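Local coordinates for Lactamase_B domain-containing protein (Pontibacter korlensis, PDB 6XFR) that probably hydrolyses beta-lactam antibiotics to substituted beta-amino acids, acting as a zinc-dependent class B1 metallo-beta-lactamase, at residues E54-E57 with E58-W62; P76-H80 with D81-G85; V147-P151 with Q152-L156; A176-K179 with S180-L183; L183-Q186 with R187-R191. One frame throughout, in Å; residues are numbered along the deposited sequence.

Interaction 1: E54-E57 with E58-W62; sequences EPTE and ELLTW
E58 lays the foot of its side chain back over the preceding helical turn, its CG 3.7 Å from E54 O and its CB against P55 O. With CG beside the backbone N (chi1 -74°) and the rest of the chain extended, the carboxylate is carried toward the strand 8-14 side, where E58 touches L8. Four i to i+4 backbone bonds join the two segments, the straightest being E58 N to E54 O at 176°. P55 suits this first turn of helix 53-67, since a proline nitrogen has no hydrogen to offer and none is needed there. T56 OG1 hydrogen-bonds back to G52 O. On the next turn T61 uses two donors on one acceptor: T61 N reaches E57 O at 2.9 Å and T61 OG1 reaches E57 O at 2.8 Å, from opposite faces of the carbonyl plane. The hydroxyl is thereby satisfied within the helix. E54 OE2 and E58 OE1 stand 4.5 Å apart as like charges, and E54 is poorly ordered. Glutamates in the first turns would probably gain from the positive end of the helix dipole, which may offset some of that mutual repulsion.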
# COMPACT_ATOMS: atom_id res chain seq x y z
N GLU B 54 21.91 11.76 4.28
CA GLU B 54 21.61 11.14 5.56
C GLU B 54 20.54 10.04 5.46
O GLU B 54 20.72 8.97 6.06
CB GLU B 54 21.18 12.21 6.57
CG GLU B 54 21.00 11.62 7.94
CD GLU B 54 22.31 11.12 8.51
OE1 GLU B 54 23.21 11.96 8.76
OE2 GLU B 54 22.45 9.89 8.67
N PRO B 55 19.43 10.25 4.74
CA PRO B 55 18.53 9.13 4.48
C PRO B 55 19.21 7.99 3.73
O PRO B 55 18.85 6.82 3.93
CB PRO B 55 17.42 9.76 3.63
CG PRO B 55 17.48 11.18 3.92
CD PRO B 55 18.91 11.50 4.17
N THR B 56 20.17 8.30 2.86
CA THR B 56 20.78 7.24 2.08
C THR B 56 21.75 6.40 2.91
O THR B 56 21.84 5.18 2.70
CB THR B 56 21.43 7.83 0.82
OG1 THR B 56 20.43 8.55 0.07
CG2 THR B 56 22.01 6.74 -0.06
N GLU B 57 22.43 7.02 3.89
CA GLU B 57 23.29 6.24 4.77
C GLU B 57 22.48 5.28 5.63
O GLU B 57 22.87 4.11 5.80
CB GLU B 57 24.09 7.17 5.68
CG GLU B 57 24.79 8.33 4.99
CD GLU B 57 26.16 7.96 4.50
OE1 GLU B 57 27.14 8.64 4.90
OE2 GLU B 57 26.26 6.99 3.70
N GLU B 58 21.34 5.75 6.17
CA GLU B 58 20.39 4.89 6.88
C GLU B 58 19.91 3.75 5.99
O GLU B 58 19.87 2.59 6.41
CB GLU B 58 19.21 5.72 7.39
CG GLU B 58 19.54 6.58 8.60
CD GLU B 58 18.40 7.51 9.05
OE1 GLU B 58 18.53 8.15 10.12
OE2 GLU B 58 17.38 7.62 8.33
N LEU B 59 19.51 4.07 4.76
CA LEU B 59 19.08 3.04 3.83
C LEU B 59 20.16 1.98 3.63
O LEU B 59 19.90 0.78 3.72
CB LEU B 59 18.67 3.69 2.50
CG LEU B 59 18.21 2.86 1.29
CD1 LEU B 59 17.26 1.78 1.70
CD2 LEU B 59 17.55 3.77 0.29
N LEU B 60 21.40 2.40 3.39
CA LEU B 60 22.46 1.41 3.27
C LEU B 60 22.58 0.59 4.55
O LEU B 60 22.55 -0.64 4.51
CB LEU B 60 23.78 2.09 2.89
CG LEU B 60 23.71 2.69 1.47
CD1 LEU B 60 24.91 3.58 1.15
CD2 LEU B 60 23.51 1.65 0.40
N THR B 61 22.64 1.25 5.70
CA THR B 61 22.76 0.50 6.95
C THR B 61 21.60 -0.49 7.10
O THR B 61 21.80 -1.65 7.49
CB THR B 61 22.83 1.45 8.14
OG1 THR B 61 23.83 2.45 7.89
CG2 THR B 61 23.19 0.71 9.40
N TRP B 62 20.39 -0.08 6.75
CA TRP B 62 19.26 -1.00 6.83
C TRP B 62 19.48 -2.23 5.96
O TRP B 62 19.33 -3.37 6.43
CB TRP B 62 17.98 -0.28 6.41
CG TRP B 62 16.78 -1.14 6.61
CD1 TRP B 62 16.01 -1.24 7.73
CD2 TRP B 62 16.22 -2.04 5.66
NE1 TRP B 62 15.00 -2.15 7.54
CE2 TRP B 62 15.09 -2.65 6.28
CE3 TRP B 62 16.54 -2.39 4.35
CZ2 TRP B 62 14.30 -3.60 5.64
CZ3 TRP B 62 15.76 -3.33 3.70
CH2 TRP B 62 14.64 -3.92 4.35

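Interaction 2: P76-H80 with D81-G85; sequences PTHWH and DDKLG. With ZN (zinc ion), chain N; ZN (zinc ion), chain O; SO4 (sulfate ion), chain X.
H80 and D82 come together at the zinc centre, H80 CB lying 3.5 Å from D82 OD1, yet in this crystal each binds a different metal. One zinc ion is held by H78 NE2 at 2.2 Å and by H80 ND1 at 2.2 Å, with H141 as the third protein ligand. The other takes D82 OD2 at 2.2 Å and a water, and C160 and H202 complete its shell. The spacing H78-W79-H80-D81-D82 is the HxHxD motif of the metallo-beta-lactamase superfamily, where imidazole nitrogens and a carboxylate oxygen are good donors to zinc. A sulfate, probably from the crystallisation liquor, sits beside the pair: its O3 lies over one face of the H80 ring, and D82 N gives O4 a weak hydrogen bond.

In the second shell, H80 NE2 bonds D175 OD1, which, with the zinc bond at ND1, helps fix the ring's rotation. H80 stands at the N-cap position, and its O accepts K83 N at 3.1 Å and, weakly, L84 N. K83 bends at chi2 and chi3, passing T77 OG1 with its methylenes so that NZ forms a salt bridge with D48 and hydrogen bonds with S33 and S201. L84 swings CG anti to its own nitrogen (chi1 161°) and lays CD1 on the P76 ring and CD2 4.3 Å from W79 CB, apolar groups filling the buried side. The whole turn connects the end of strand 71-75 to the short helix 81-84, with T77 bonded through its backbone to V146 and K83 to T49.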
# COMPACT_ATOMS: atom_id res chain seq x y z
N PRO B 76 18.59 5.78 -10.24
CA PRO B 76 17.73 6.95 -10.04
C PRO B 76 16.79 7.08 -11.21
O PRO B 76 17.10 6.67 -12.33
CB PRO B 76 18.70 8.12 -9.97
CG PRO B 76 20.00 7.50 -9.55
CD PRO B 76 20.02 6.14 -10.21
N THR B 77 15.59 7.61 -10.93
CA THR B 77 14.56 7.75 -11.94
C THR B 77 14.51 9.15 -12.58
O THR B 77 13.78 9.34 -13.56
CB THR B 77 13.19 7.41 -11.35
OG1 THR B 77 12.84 8.35 -10.33
CG2 THR B 77 13.21 5.99 -10.80
N HIS B 78 15.23 10.12 -12.04
CA HIS B 78 15.44 11.40 -12.71
C HIS B 78 16.41 12.20 -11.84
O HIS B 78 16.91 11.69 -10.83
CB HIS B 78 14.11 12.10 -13.03
CG HIS B 78 13.40 12.67 -11.85
ND1 HIS B 78 12.98 11.90 -10.79
CD2 HIS B 78 12.99 13.93 -11.59
CE1 HIS B 78 12.36 12.67 -9.91
NE2 HIS B 78 12.35 13.90 -10.38
N TRP B 79 16.71 13.43 -12.26
CA TRP B 79 17.89 14.10 -11.72
C TRP B 79 17.68 14.82 -10.40
O TRP B 79 18.67 15.21 -9.77
CB TRP B 79 18.45 15.11 -12.74
CG TRP B 79 17.57 16.26 -13.10
CD1 TRP B 79 16.64 16.31 -14.11
CD2 TRP B 79 17.55 17.56 -12.49
NE1 TRP B 79 16.06 17.56 -14.17
CE2 TRP B 79 16.59 18.34 -13.18
CE3 TRP B 79 18.26 18.14 -11.43
CZ2 TRP B 79 16.32 19.67 -12.84
CZ3 TRP B 79 17.99 19.47 -11.09
CH2 TRP B 79 17.02 20.21 -11.80
N HIS B 80 16.44 14.93 -9.92
CA HIS B 80 16.18 15.73 -8.73
C HIS B 80 16.70 15.07 -7.46
O HIS B 80 16.89 13.85 -7.37
CB HIS B 80 14.68 15.98 -8.61
CG HIS B 80 14.17 17.10 -9.46
ND1 HIS B 80 12.85 17.19 -9.86
CD2 HIS B 80 14.79 18.19 -9.98
CE1 HIS B 80 12.68 18.28 -10.58
NE2 HIS B 80 13.84 18.90 -10.68
N ASP B 81 16.90 15.91 -6.44
CA ASP B 81 17.55 15.47 -5.21
C ASP B 81 16.77 14.35 -4.52
O ASP B 81 17.37 13.44 -3.95
CB ASP B 81 17.75 16.65 -4.27
CG ASP B 81 19.11 17.37 -4.47
OD1 ASP B 81 19.34 18.39 -3.79
OD2 ASP B 81 19.94 16.93 -5.30
N ASP B 82 15.43 14.41 -4.58
CA ASP B 82 14.59 13.42 -3.88
C ASP B 82 14.74 12.02 -4.46
O ASP B 82 14.55 11.05 -3.72
CB ASP B 82 13.11 13.86 -3.86
CG ASP B 82 12.41 13.79 -5.23
OD1 ASP B 82 13.04 14.01 -6.27
OD2 ASP B 82 11.18 13.57 -5.27
N LYS B 83 15.12 11.87 -5.73
CA LYS B 83 15.38 10.55 -6.29
C LYS B 83 16.86 10.26 -6.53
O LYS B 83 17.21 9.11 -6.81
CB LYS B 83 14.62 10.36 -7.62
CG LYS B 83 13.12 10.77 -7.58
CD LYS B 83 12.18 9.74 -6.95
CE LYS B 83 12.10 9.95 -5.43
NZ LYS B 83 11.26 9.01 -4.63
N LEU B 84 17.75 11.25 -6.38
CA LEU B 84 19.16 11.04 -6.74
C LEU B 84 20.16 11.74 -5.82
O LEU B 84 21.37 11.50 -5.98
CB LEU B 84 19.38 11.52 -8.18
CG LEU B 84 20.76 11.84 -8.72
CD1 LEU B 84 21.43 10.57 -9.24
CD2 LEU B 84 20.62 12.88 -9.80
N GLY B 85 19.72 12.53 -4.83
CA GLY B 85 20.60 13.28 -3.96
C GLY B 85 21.42 12.45 -2.99
O GLY B 85 22.21 13.01 -2.22
ZN ZN N . 11.50 15.54 -9.21
ZN ZN O . 9.45 14.47 -6.37
S SO4 X . 12.57 17.92 -5.19
O1 SO4 X . 11.87 16.85 -5.92
O2 SO4 X . 11.60 18.50 -4.24
O3 SO4 X . 13.04 18.92 -6.14
O4 SO4 X . 13.76 17.42 -4.49
O HOH W 1 7.67 15.85 -6.86

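Interaction 3: V147-P151 with Q152-L156; sequences VVYLP and QQKIL
L150 and I155 form an antiparallel hydrogen-bonded pair, L150 N to I155 O at 2.9 Å and I155 N to L150 O at 3.1 Å, and because K154 also faces L150 the hairpin carries a G1 beta bulge. K154 takes up the left-handed backbone conformation (phi 51°, psi 51°) that this bulge needs. Y149 and L156 are a non-hydrogen-bonded pair, with side chains on the same face. There L156 CB meets the edge of the Y149 ring, 3.7 Å from Y149 CD1. The tyrosine runs alongside K154, its OH 3.4 Å from K154 CB while hydrogen-bonding a bound buffer molecule. Toward the start of the strand, V147 CG2 touches L156 CD1 at 3.8 Å. On the opposite face L150 CG packs 4.2 Å from I155 CB, the branched apolar chains suiting a buried sheet. Q153 brings OE1 to 3.5 Å from L150 CB, while its NE2 bonds Q130. At the turn Q152 OE1 accepts from Q131 N, and P151, Q152 and Q131 form a further zinc site. In the mixed sheet, strand 130-135 flanks this hairpin on one side and strand 197-200 on the other, while L150 and I155 face strands 17-25 and 8-14.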
# COMPACT_ATOMS: atom_id res chain seq x y z
N VAL B 147 10.28 5.23 -15.59
CA VAL B 147 9.63 4.31 -14.68
C VAL B 147 10.39 2.98 -14.71
O VAL B 147 11.26 2.74 -15.55
CB VAL B 147 8.12 4.12 -15.00
CG1 VAL B 147 7.40 5.44 -15.09
CG2 VAL B 147 7.89 3.27 -16.26
N VAL B 148 10.10 2.15 -13.71
CA VAL B 148 10.70 0.82 -13.53
C VAL B 148 9.56 -0.15 -13.30
O VAL B 148 8.69 0.10 -12.47
CB VAL B 148 11.68 0.77 -12.34
CG1 VAL B 148 12.25 -0.61 -12.19
CG2 VAL B 148 12.77 1.80 -12.51
N TYR B 149 9.55 -1.25 -14.04
CA TYR B 149 8.50 -2.24 -13.93
C TYR B 149 9.15 -3.55 -13.54
O TYR B 149 10.24 -3.88 -14.04
CB TYR B 149 7.70 -2.42 -15.23
CG TYR B 149 6.44 -3.29 -15.09
CD1 TYR B 149 5.41 -2.95 -14.17
CD2 TYR B 149 6.26 -4.44 -15.89
CE1 TYR B 149 4.26 -3.72 -14.05
CE2 TYR B 149 5.09 -5.21 -15.78
CZ TYR B 149 4.11 -4.84 -14.85
OH TYR B 149 2.99 -5.60 -14.74
N LEU B 150 8.54 -4.22 -12.55
CA LEU B 150 8.84 -5.61 -12.24
C LEU B 150 7.74 -6.45 -12.88
O LEU B 150 6.61 -6.47 -12.36
CB LEU B 150 8.89 -5.83 -10.72
CG LEU B 150 9.57 -4.78 -9.82
CD1 LEU B 150 9.81 -5.26 -8.40
CD2 LEU B 150 10.89 -4.37 -10.43
N PRO B 151 7.98 -7.09 -14.04
CA PRO B 151 6.92 -7.89 -14.68
C PRO B 151 6.53 -9.16 -13.91
O PRO B 151 5.43 -9.69 -14.14
CB PRO B 151 7.51 -8.22 -16.06
CG PRO B 151 8.99 -8.02 -15.94
CD PRO B 151 9.15 -6.93 -14.93
N GLN B 152 7.41 -9.71 -13.06
CA GLN B 152 7.03 -10.90 -12.30
C GLN B 152 6.09 -10.53 -11.15
O GLN B 152 5.01 -11.11 -11.02
CB GLN B 152 8.29 -11.63 -11.79
CG GLN B 152 9.30 -12.04 -12.92
CD GLN B 152 10.79 -12.22 -12.47
OE1 GLN B 152 11.41 -11.31 -11.89
NE2 GLN B 152 11.38 -13.38 -12.80
N GLN B 153 6.43 -9.52 -10.35
CA GLN B 153 5.53 -9.10 -9.29
C GLN B 153 4.44 -8.15 -9.79
O GLN B 153 3.50 -7.87 -9.03
CB GLN B 153 6.35 -8.42 -8.17
CG GLN B 153 7.32 -9.32 -7.45
CD GLN B 153 8.73 -9.31 -8.07
OE1 GLN B 153 8.89 -9.06 -9.27
NE2 GLN B 153 9.75 -9.59 -7.26
N LYS B 154 4.51 -7.73 -11.06
CA LYS B 154 3.61 -6.74 -11.67
C LYS B 154 3.50 -5.47 -10.82
O LYS B 154 2.41 -4.96 -10.54
CB LYS B 154 2.23 -7.35 -11.94
CG LYS B 154 2.29 -8.66 -12.70
CD LYS B 154 1.29 -8.69 -13.83
CE LYS B 154 1.53 -9.87 -14.72
NZ LYS B 154 0.55 -10.93 -14.35
N ILE B 155 4.66 -4.92 -10.47
CA ILE B 155 4.78 -3.71 -9.68
C ILE B 155 5.37 -2.62 -10.56
O ILE B 155 6.45 -2.79 -11.13
CB ILE B 155 5.67 -3.96 -8.45
CG1 ILE B 155 5.01 -4.95 -7.49
CG2 ILE B 155 5.99 -2.63 -7.75
CD1 ILE B 155 5.69 -5.05 -6.11
N LEU B 156 4.68 -1.48 -10.65
CA LEU B 156 5.15 -0.36 -11.46
C LEU B 156 5.52 0.80 -10.55
O LEU B 156 4.66 1.33 -9.83
CB LEU B 156 4.08 0.07 -12.46
CG LEU B 156 4.44 1.39 -13.13
CD1 LEU B 156 5.59 1.20 -14.10
CD2 LEU B 156 3.19 2.02 -13.81

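Interaction 4: A176-K179 with S180-L183; sequences ADLK and SWPL
S180 and W181 share D177 O as the acceptor for their backbone N-H groups at the start of helix 181-191. W181 N reaches it at 3.0 Å, nearly along the C=O axis, whereas S180 N to D177 O is longer, 3.2 Å, and weak. The S180 side chain meets the aspartate through carbon, its CB 3.4 Å from D177 OD1. Its OG, anti to the backbone N (chi1 -179°), is turned instead to G139 O, with which it hydrogen-bonds, so a small hydroxyl residue ties the helix start to a neighbouring loop. W181, buried, sends its indole back past the loop residues: L178 CD2 lies 3.9 Å from W181 CE3, and A176 CB lies 4.1 Å from W181 CZ3. The indole also touches H141, a ligand of one zinc ion. P182 brings CD to 3.2 Å from L178 O and fits the first turn because its nitrogen lacks a hydrogen. The contact is thus apolar around the indole and polar around D177 O, and the indole, tied at NE1 to L161 O and packed against methyl groups, lies beside a metal ligand.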
# COMPACT_ATOMS: atom_id res chain seq x y z
N ALA B 176 8.34 21.19 -14.84
CA ALA B 176 7.32 20.28 -15.33
C ALA B 176 7.08 20.50 -16.82
O ALA B 176 7.33 21.58 -17.37
CB ALA B 176 6.01 20.49 -14.57
N ASP B 177 6.60 19.45 -17.46
CA ASP B 177 6.25 19.48 -18.88
C ASP B 177 4.76 19.18 -18.93
O ASP B 177 4.36 18.04 -19.20
CB ASP B 177 7.04 18.49 -19.66
CG ASP B 177 6.89 18.70 -21.14
OD1 ASP B 177 7.64 18.05 -21.91
OD2 ASP B 177 6.03 19.53 -21.53
N LEU B 178 3.95 20.20 -18.67
CA LEU B 178 2.52 19.98 -18.52
C LEU B 178 1.89 19.47 -19.80
O LEU B 178 0.88 18.76 -19.76
CB LEU B 178 1.84 21.28 -18.09
CG LEU B 178 2.21 21.71 -16.68
CD1 LEU B 178 1.37 22.90 -16.29
CD2 LEU B 178 2.04 20.55 -15.70
N LYS B 179 2.49 19.78 -20.94
CA LYS B 179 1.90 19.40 -22.21
C LYS B 179 2.16 17.94 -22.55
O LYS B 179 1.32 17.30 -23.19
CB LYS B 179 2.45 20.33 -23.30
CG LYS B 179 1.45 20.73 -24.36
CD LYS B 179 1.47 19.69 -25.46
CE LYS B 179 0.83 20.21 -26.72
NZ LYS B 179 -0.50 20.77 -26.37
N SER B 180 3.29 17.38 -22.09
CA SER B 180 3.64 16.00 -22.40
C SER B 180 3.16 15.02 -21.34
O SER B 180 2.84 13.87 -21.68
CB SER B 180 5.15 15.86 -22.58
OG SER B 180 5.51 14.52 -22.90
N TRP B 181 3.13 15.43 -20.08
CA TRP B 181 2.71 14.59 -18.96
C TRP B 181 1.48 13.73 -19.26
O TRP B 181 1.52 12.52 -18.99
CB TRP B 181 2.43 15.50 -17.76
CG TRP B 181 2.69 14.89 -16.42
CD1 TRP B 181 2.60 13.57 -16.08
CD2 TRP B 181 3.07 15.59 -15.23
NE1 TRP B 181 2.92 13.40 -14.76
CE2 TRP B 181 3.21 14.63 -14.22
CE3 TRP B 181 3.32 16.93 -14.94
CZ2 TRP B 181 3.59 14.97 -12.92
CZ3 TRP B 181 3.70 17.27 -13.67
CH2 TRP B 181 3.84 16.29 -12.66
N PRO B 182 0.40 14.27 -19.84
CA PRO B 182 -0.79 13.43 -20.13
C PRO B 182 -0.51 12.26 -21.05
O PRO B 182 -1.05 11.17 -20.83
CB PRO B 182 -1.75 14.43 -20.79
CG PRO B 182 -1.26 15.77 -20.38
CD PRO B 182 0.20 15.68 -20.24
N LEU B 183 0.28 12.46 -22.10
CA LEU B 183 0.60 11.36 -22.99
C LEU B 183 1.56 10.36 -22.33
O LEU B 183 1.50 9.16 -22.61
CB LEU B 183 1.16 11.92 -24.31
CG LEU B 183 0.23 13.00 -24.88
CD1 LEU B 183 0.77 13.65 -26.14
CD2 LEU B 183 -1.18 12.43 -25.13

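Interaction 5: L183-Q186 with R187-R191; sequences LAIQ and RLQQR
L183 and R187, one turn apart on helix 181-191, open the contact in the helix of the beta-alpha-beta unit formed with strands 155-159 and 197-200. The arginine runs extended from CG to NE and turns back along the helix, so that its guanidinium comes beside L183, NH1 3.7 Å from L183 CB. The flat group is tilted against that carbon, and its NH1 is hydrogen-bonded to P137 O, which holds the exposed chain along the helix surface. A long, flexible arginine suits this, having methylenes to follow the turn and a donor at the far end.

On another side of the helix the apolar chains point into the protein. I185 CD1 meets L188 CD1 at 4.2 Å, and both residues are buried: I185 reaches T214 and L215 of helix 209-217, while L188 reaches P137 and L161. A184, with only a methyl group, also fits against P137.

Q186 and Q189 are turned differently again. Their side chains cross obliquely, with amide planes 44° apart. Both have CG beside the backbone N and both are extended beyond it. Glutamines suit this border between buried and exposed surface, since aliphatic stems pack while amides remain polar. L215 and L211 of helix 209-217 lie against Q186 and Q189 respectively. The Q189 side chain comes nearest to Q186 through OE1, 3.6 Å from Q186 CA.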
# COMPACT_ATOMS: atom_id res chain seq x y z
N LEU B 183 0.28 12.46 -22.10
CA LEU B 183 0.60 11.36 -22.99
C LEU B 183 1.56 10.36 -22.33
O LEU B 183 1.50 9.16 -22.61
CB LEU B 183 1.16 11.92 -24.31
CG LEU B 183 0.23 13.00 -24.88
CD1 LEU B 183 0.77 13.65 -26.14
CD2 LEU B 183 -1.18 12.43 -25.13
N ALA B 184 2.42 10.83 -21.45
CA ALA B 184 3.29 9.90 -20.74
C ALA B 184 2.48 8.96 -19.86
O ALA B 184 2.76 7.75 -19.80
CB ALA B 184 4.33 10.65 -19.92
N ILE B 185 1.46 9.49 -19.17
CA ILE B 185 0.61 8.63 -18.35
C ILE B 185 -0.07 7.58 -19.21
O ILE B 185 -0.06 6.38 -18.90
CB ILE B 185 -0.42 9.47 -17.57
CG1 ILE B 185 0.27 10.29 -16.50
CG2 ILE B 185 -1.53 8.55 -16.97
CD1 ILE B 185 1.27 9.46 -15.73
N GLN B 186 -0.63 8.01 -20.35
CA GLN B 186 -1.34 7.09 -21.23
C GLN B 186 -0.40 6.05 -21.83
O GLN B 186 -0.81 4.92 -22.08
CB GLN B 186 -2.05 7.89 -22.30
CG GLN B 186 -2.98 8.90 -21.69
CD GLN B 186 -3.67 9.79 -22.70
OE1 GLN B 186 -3.04 10.56 -23.40
NE2 GLN B 186 -4.98 9.67 -22.78
N ARG B 187 0.86 6.40 -22.03
CA ARG B 187 1.82 5.39 -22.41
C ARG B 187 1.95 4.35 -21.29
O ARG B 187 1.84 3.14 -21.54
CB ARG B 187 3.16 6.05 -22.71
CG ARG B 187 3.38 6.41 -24.16
CD ARG B 187 4.46 7.49 -24.36
NE ARG B 187 4.27 8.24 -25.62
CZ ARG B 187 4.30 9.58 -25.75
NH1 ARG B 187 4.51 10.40 -24.73
NH2 ARG B 187 4.10 10.11 -26.95
N LEU B 188 2.04 4.80 -20.04
CA LEU B 188 2.10 3.84 -18.95
C LEU B 188 0.85 2.96 -18.92
O LEU B 188 0.94 1.73 -18.78
CB LEU B 188 2.25 4.57 -17.63
CG LEU B 188 3.54 5.36 -17.46
CD1 LEU B 188 3.58 5.91 -16.05
CD2 LEU B 188 4.73 4.47 -17.73
N GLN B 189 -0.33 3.57 -19.07
CA GLN B 189 -1.55 2.76 -19.06
C GLN B 189 -1.57 1.76 -20.20
O GLN B 189 -2.11 0.67 -20.05
CB GLN B 189 -2.79 3.63 -19.15
CG GLN B 189 -3.07 4.48 -17.95
CD GLN B 189 -4.19 5.41 -18.27
OE1 GLN B 189 -4.25 5.92 -19.40
NE2 GLN B 189 -5.12 5.64 -17.32
N GLN B 190 -0.96 2.08 -21.35
CA GLN B 190 -1.04 1.14 -22.45
C GLN B 190 0.05 0.08 -22.40
O GLN B 190 -0.17 -1.04 -22.90
CB GLN B 190 -0.98 1.89 -23.80
CG GLN B 190 -2.08 1.44 -24.80
CD GLN B 190 -3.51 1.64 -24.25
OE1 GLN B 190 -3.90 2.74 -23.84
NE2 GLN B 190 -4.28 0.55 -24.22
N ARG B 191 1.15 0.34 -21.71
CA ARG B 191 2.27 -0.58 -21.65
C ARG B 191 2.21 -1.57 -20.49
O ARG B 191 2.76 -2.67 -20.61
CB ARG B 191 3.57 0.21 -21.60
CG ARG B 191 4.82 -0.60 -21.59
CD ARG B 191 6.03 0.28 -21.61
NE ARG B 191 7.21 -0.49 -21.96
CZ ARG B 191 7.65 -0.69 -23.19
NH1 ARG B 191 7.02 -0.16 -24.25
NH2 ARG B 191 8.73 -1.42 -23.38

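How the interactions relate
Interactions 1 to 5 follow one another in order along the chain, all within the metallo-beta-lactamase fold. Interaction 1, on helix 53-67, lies about 33 Å centre to centre from interactions 4 and 5, which lie on the opposite side of the chain's centre. Interaction 2, carrying three of the zinc ligands, is about 15 Å from interaction 1 and 19 Å from interactions 3 and 4. Interactions 4 and 5 share L183 and helix 181-191. That helix follows strand 155-159 of interaction 3 and packs on its hairpin, V147 CG2 lying 3.7 Å from L188 CD2. As in the alpha-beta/beta-alpha sandwich of this superfamily, the metal centre lies at an edge of the two helix-flanked sheets.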